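Cytosol aminopeptidase (PDB 3KZW) probably removes amino acids one at a time from the N termini of peptides as a metal-dependent leucyl aminopeptidase. Local coordinates at residues 113-118 and 145-150; 196-201 and 320-325. All coordinates share one frame; numbering follows the deposited sequence.

Contact 1. Residues 113-118 and 145-150; sequences KIWGHL and SDVLMA
Trp115 NE1 lies 3.1 Å from Val147 O, the nearest approach of two polar atoms in this helix pairing, and every contact across it involves the same indole. The carbonyl oxygen meets the ring obliquely. Further along the ring, Trp115 CZ2 meets Val147 CG1 at 3.9 Å, the methyl sitting at the ring edge and in its plane, with the two side chains crossing at about a right angle. That methyl is the branch set opposite the backbone N (chi1 177°), which leaves CG2 out of the contact. One turn on, Ala150 CB comes obliquely to Trp115 CD1 at 3.7 Å, so one large ring spans residues i and i+3 of helix 144-157. Phe137 stacks on the same indole, while Cys151 and Gln154 extend the wall that meets it. Leu148 and Met149 instead pack against helix 188-208, and Ile114 faces strand 91-101. The example illustrates how a single aromatic side chain can fill the seam between neighbouring crossover helices: helix 108-124 leads from strand 91-101 to strand 129-133, and helix 144-157 leads on to strand 175-180, successive beta-alpha-beta crossovers of the alpha/beta N-terminal domain.

Contact 2. Residues 196-201 and 320-325; sequences IGQSIN and ASRLQL
Gln198 and Arg322 meet because one side chain runs straight and the other bends: the Gln198 chain stays extended past CG (chi2 -176°), carrying its amide out from helix 188-208, while Arg322 turns at chi3 (72°) to bring its guanidinium end to that amide. The two side chains cross at about a right angle. Both terminal nitrogens of Arg322 then close end-on upon a single atom, with hydrogen bonds from NH2 to Gln198 OE1 at 2.9 Å and from NH1 to Gln198 OE1 at 3.0 Å. Neither bond is straight, as expected when two roughly parallel N-H groups share one acceptor. The oxygen sits at the guanidinium edge, near its plane, yet the amide is twisted 44° from that plane. In consequence the two donors see OE1 differently: NH1 arrives in the carbonyl plane on a lone pair, whereas NH2 stands above it. NH1 also rests 3.5 Å from Gln198 CB.

Beside this polar bridge, Ile196 CG1 touches Leu323 CD1 at 4.2 Å. Ile196 CB is directed away from 320-325, yet its CG1 branch reaches the contact. Arg322 and Leu323 lie where the chain leaves helix 308-322 through a Schellman motif, in which Leu325 N bonds Ala320 O at 3.0 Å and Gln324, with positive phi, takes the C-prime place.

Gln198 NE2 makes weak hydrogen bonds to Glu156 OE2 and Asn23 OD1, and Glu318 forms a weak, long ion pair with Arg322 NH1. The amide thus offers its oxygen to a cation and its nitrogen to oxygen acceptors, a division that probably favours this rotation of the amide over the flipped one; the guanidinium charge probably polarises the C=O further and strengthens its accepting power.

How the contacts relate
Followed from the N terminus, the two contacts come in series. Contact 1 closes first, over 26 residues that include strand 129-133, and joins two helices of the N-terminal domain. The chain then forms strand 175-180 and enters helix 188-208, where contact 2 opens; that contact spans 118 residues, among them the first strands of the sheet of the catalytic domain, before returning at the end of helix 308-322. Neither loop encloses or crosses the other. Their centres are 17 Å apart and their nearest atoms about 5 Å, without touching. Helix 188-208 mediates between them: Glu192 meets Met149 of contact 1 and Leu323 of contact 2, linking the N-terminal domain to the catalytic part.

Contact 1. Residues 113-118 and 145-150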
# COMPACT_ATOMS: atom_id res chain seq x y z
N LYS A 113 -16.81 -36.13 -14.87
CA LYS A 113 -16.23 -35.51 -16.06
C LYS A 113 -16.85 -36.06 -17.34
O LYS A 113 -17.09 -35.31 -18.29
CB LYS A 113 -14.71 -35.70 -16.06
CG LYS A 113 -13.96 -34.81 -17.04
CD LYS A 113 -12.45 -35.06 -17.02
CE LYS A 113 -11.78 -34.40 -15.83
NZ LYS A 113 -10.32 -34.71 -15.78
N ILE A 114 -17.11 -37.37 -17.35
CA ILE A 114 -17.72 -38.05 -18.50
C ILE A 114 -19.15 -37.57 -18.75
O ILE A 114 -19.45 -37.09 -19.84
CB ILE A 114 -17.68 -39.60 -18.35
CG1 ILE A 114 -16.24 -40.12 -18.47
CG2 ILE A 114 -18.56 -40.28 -19.39
CD1 ILE A 114 -16.02 -41.47 -17.81
N TRP A 115 -20.01 -37.70 -17.74
CA TRP A 115 -21.41 -37.27 -17.85
C TRP A 115 -21.52 -35.75 -18.01
O TRP A 115 -22.36 -35.26 -18.76
CB TRP A 115 -22.23 -37.73 -16.65
CG TRP A 115 -22.43 -39.22 -16.56
CD1 TRP A 115 -21.99 -40.05 -15.57
CD2 TRP A 115 -23.14 -40.05 -17.49
NE1 TRP A 115 -22.37 -41.34 -15.83
CE2 TRP A 115 -23.08 -41.37 -17.00
CE3 TRP A 115 -23.82 -39.80 -18.69
CZ2 TRP A 115 -23.67 -42.45 -17.67
CZ3 TRP A 115 -24.40 -40.88 -19.36
CH2 TRP A 115 -24.32 -42.18 -18.84
N GLY A 116 -20.65 -35.03 -17.30
CA GLY A 116 -20.62 -33.57 -17.34
C GLY A 116 -20.41 -33.01 -18.73
O GLY A 116 -21.23 -32.25 -19.23
N HIS A 117 -19.30 -33.40 -19.36
CA HIS A 117 -18.98 -32.93 -20.71
C HIS A 117 -20.00 -33.38 -21.75
O HIS A 117 -20.29 -32.65 -22.70
CB HIS A 117 -17.57 -33.36 -21.12
CG HIS A 117 -16.48 -32.60 -20.44
ND1 HIS A 117 -15.19 -33.08 -20.34
CD2 HIS A 117 -16.48 -31.40 -19.81
CE1 HIS A 117 -14.44 -32.20 -19.69
NE2 HIS A 117 -15.20 -31.18 -19.35
N LEU A 118 -20.55 -34.58 -21.56
CA LEU A 118 -21.56 -35.13 -22.47
C LEU A 118 -22.84 -34.30 -22.48
O LEU A 118 -23.25 -33.82 -23.53
CB LEU A 118 -21.87 -36.59 -22.12
CG LEU A 118 -22.93 -37.31 -22.97
CD1 LEU A 118 -22.47 -37.48 -24.41
CD2 LEU A 118 -23.31 -38.64 -22.36
N SER A 145 -24.88 -48.33 -9.22
CA SER A 145 -25.38 -47.14 -8.55
C SER A 145 -24.49 -45.91 -8.73
O SER A 145 -25.01 -44.80 -8.85
CB SER A 145 -25.62 -47.40 -7.06
OG SER A 145 -24.43 -47.27 -6.31
N ASP A 146 -23.18 -46.09 -8.76
CA ASP A 146 -22.25 -44.96 -8.89
C ASP A 146 -22.31 -44.30 -10.27
O ASP A 146 -22.22 -43.08 -10.38
CB ASP A 146 -20.81 -45.38 -8.57
CG ASP A 146 -20.62 -45.77 -7.11
OD1 ASP A 146 -21.59 -45.67 -6.31
OD2 ASP A 146 -19.50 -46.20 -6.75
N VAL A 147 -22.46 -45.12 -11.31
CA VAL A 147 -22.55 -44.63 -12.69
C VAL A 147 -23.86 -43.88 -12.91
O VAL A 147 -23.87 -42.78 -13.48
CB VAL A 147 -22.38 -45.77 -13.72
CG1 VAL A 147 -22.55 -45.25 -15.14
CG2 VAL A 147 -21.03 -46.44 -13.57
N LEU A 148 -24.96 -44.47 -12.45
CA LEU A 148 -26.29 -43.88 -12.62
C LEU A 148 -26.54 -42.67 -11.72
O LEU A 148 -27.30 -41.77 -12.08
CB LEU A 148 -27.39 -44.94 -12.41
CG LEU A 148 -27.39 -46.18 -13.31
CD1 LEU A 148 -28.48 -47.15 -12.87
CD2 LEU A 148 -27.55 -45.83 -14.78
N MET A 149 -25.89 -42.66 -10.56
CA MET A 149 -25.94 -41.52 -9.64
C MET A 149 -25.28 -40.31 -10.30
O MET A 149 -25.88 -39.23 -10.36
CB MET A 149 -25.22 -41.85 -8.33
CG MET A 149 -25.50 -40.90 -7.18
SD MET A 149 -27.12 -41.14 -6.42
CE MET A 149 -26.99 -42.83 -5.80
N ALA A 150 -24.06 -40.50 -10.79
CA ALA A 150 -23.31 -39.46 -11.48
C ALA A 150 -24.07 -38.95 -12.71
O ALA A 150 -24.10 -37.75 -12.96
CB ALA A 150 -21.94 -39.98 -11.88

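Contact 2. Residues 196-201 and 320-325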
# COMPACT_ATOMS: atom_id res chain seq x y z
N ILE A 196 -30.91 -34.60 -6.34
CA ILE A 196 -29.72 -34.05 -5.68
C ILE A 196 -29.17 -32.88 -6.50
O ILE A 196 -28.87 -31.82 -5.95
CB ILE A 196 -28.62 -35.13 -5.45
CG1 ILE A 196 -29.08 -36.12 -4.37
CG2 ILE A 196 -27.29 -34.50 -5.06
CD1 ILE A 196 -28.20 -37.36 -4.23
N GLY A 197 -29.06 -33.08 -7.81
CA GLY A 197 -28.59 -32.05 -8.74
C GLY A 197 -29.46 -30.81 -8.73
O GLY A 197 -28.95 -29.69 -8.78
N GLN A 198 -30.78 -31.01 -8.67
CA GLN A 198 -31.74 -29.90 -8.60
C GLN A 198 -31.68 -29.17 -7.26
O GLN A 198 -31.99 -27.98 -7.19
CB GLN A 198 -33.16 -30.39 -8.88
CG GLN A 198 -33.43 -30.64 -10.35
CD GLN A 198 -34.87 -31.04 -10.63
OE1 GLN A 198 -35.68 -31.19 -9.72
NE2 GLN A 198 -35.18 -31.22 -11.91
N SER A 199 -31.28 -29.88 -6.21
CA SER A 199 -31.08 -29.28 -4.89
C SER A 199 -29.84 -28.39 -4.89
O SER A 199 -29.84 -27.34 -4.25
CB SER A 199 -30.95 -30.36 -3.82
OG SER A 199 -32.13 -31.14 -3.75
N ILE A 200 -28.81 -28.81 -5.61
CA ILE A 200 -27.58 -28.03 -5.78
C ILE A 200 -27.88 -26.76 -6.57
O ILE A 200 -27.41 -25.67 -6.21
CB ILE A 200 -26.46 -28.86 -6.46
CG1 ILE A 200 -26.00 -29.99 -5.53
CG2 ILE A 200 -25.27 -27.97 -6.84
CD1 ILE A 200 -25.17 -31.07 -6.20
N ASN A 201 -28.68 -26.90 -7.62
CA ASN A 201 -29.08 -25.77 -8.46
C ASN A 201 -29.98 -24.78 -7.73
O ASN A 201 -29.96 -23.58 -8.03
CB ASN A 201 -29.74 -26.26 -9.75
CG ASN A 201 -28.75 -26.93 -10.69
OD1 ASN A 201 -27.54 -26.94 -10.45
ND2 ASN A 201 -29.27 -27.50 -11.78
N ALA A 320 -32.73 -33.99 1.19
CA ALA A 320 -33.13 -34.95 2.22
C ALA A 320 -34.63 -35.23 2.21
O ALA A 320 -35.06 -36.38 2.38
CB ALA A 320 -32.68 -34.49 3.59
N SER A 321 -35.42 -34.18 1.99
CA SER A 321 -36.88 -34.29 1.99
C SER A 321 -37.42 -34.98 0.73
O SER A 321 -38.35 -35.78 0.81
CB SER A 321 -37.54 -32.92 2.18
OG SER A 321 -37.26 -32.06 1.09
N ARG A 322 -36.82 -34.65 -0.41
CA ARG A 322 -37.22 -35.25 -1.69
C ARG A 322 -36.79 -36.71 -1.80
O ARG A 322 -37.44 -37.49 -2.50
CB ARG A 322 -36.66 -34.44 -2.87
CG ARG A 322 -37.49 -33.21 -3.20
CD ARG A 322 -36.85 -32.40 -4.32
NE ARG A 322 -36.97 -33.07 -5.62
CZ ARG A 322 -36.44 -32.61 -6.76
NH1 ARG A 322 -35.75 -31.48 -6.77
NH2 ARG A 322 -36.60 -33.29 -7.88
N LEU A 323 -35.71 -37.06 -1.12
CA LEU A 323 -35.27 -38.45 -1.04
C LEU A 323 -35.99 -39.20 0.08
O LEU A 323 -35.85 -40.42 0.21
CB LEU A 323 -33.75 -38.53 -0.84
CG LEU A 323 -32.84 -38.04 -1.97
CD1 LEU A 323 -31.39 -38.28 -1.61
CD2 LEU A 323 -33.18 -38.70 -3.30
N GLN A 324 -36.76 -38.46 0.88
CA GLN A 324 -37.52 -39.00 2.01
C GLN A 324 -36.64 -39.82 2.96
O GLN A 324 -36.98 -40.95 3.33
CB GLN A 324 -38.73 -39.82 1.53
CG GLN A 324 -39.85 -38.97 0.94
CD GLN A 324 -40.90 -39.80 0.22
OE1 GLN A 324 -40.57 -40.69 -0.56
NE2 GLN A 324 -42.16 -39.50 0.47
N LEU A 325 -35.51 -39.23 3.35
CA LEU A 325 -34.54 -39.87 4.23
C LEU A 325 -35.07 -39.96 5.66
O LEU A 325 -35.66 -38.99 6.16
CB LEU A 325 -33.21 -39.13 4.20
CG LEU A 325 -32.45 -39.00 2.87
CD1 LEU A 325 -31.20 -38.17 3.07
CD2 LEU A 325 -32.09 -40.36 2.28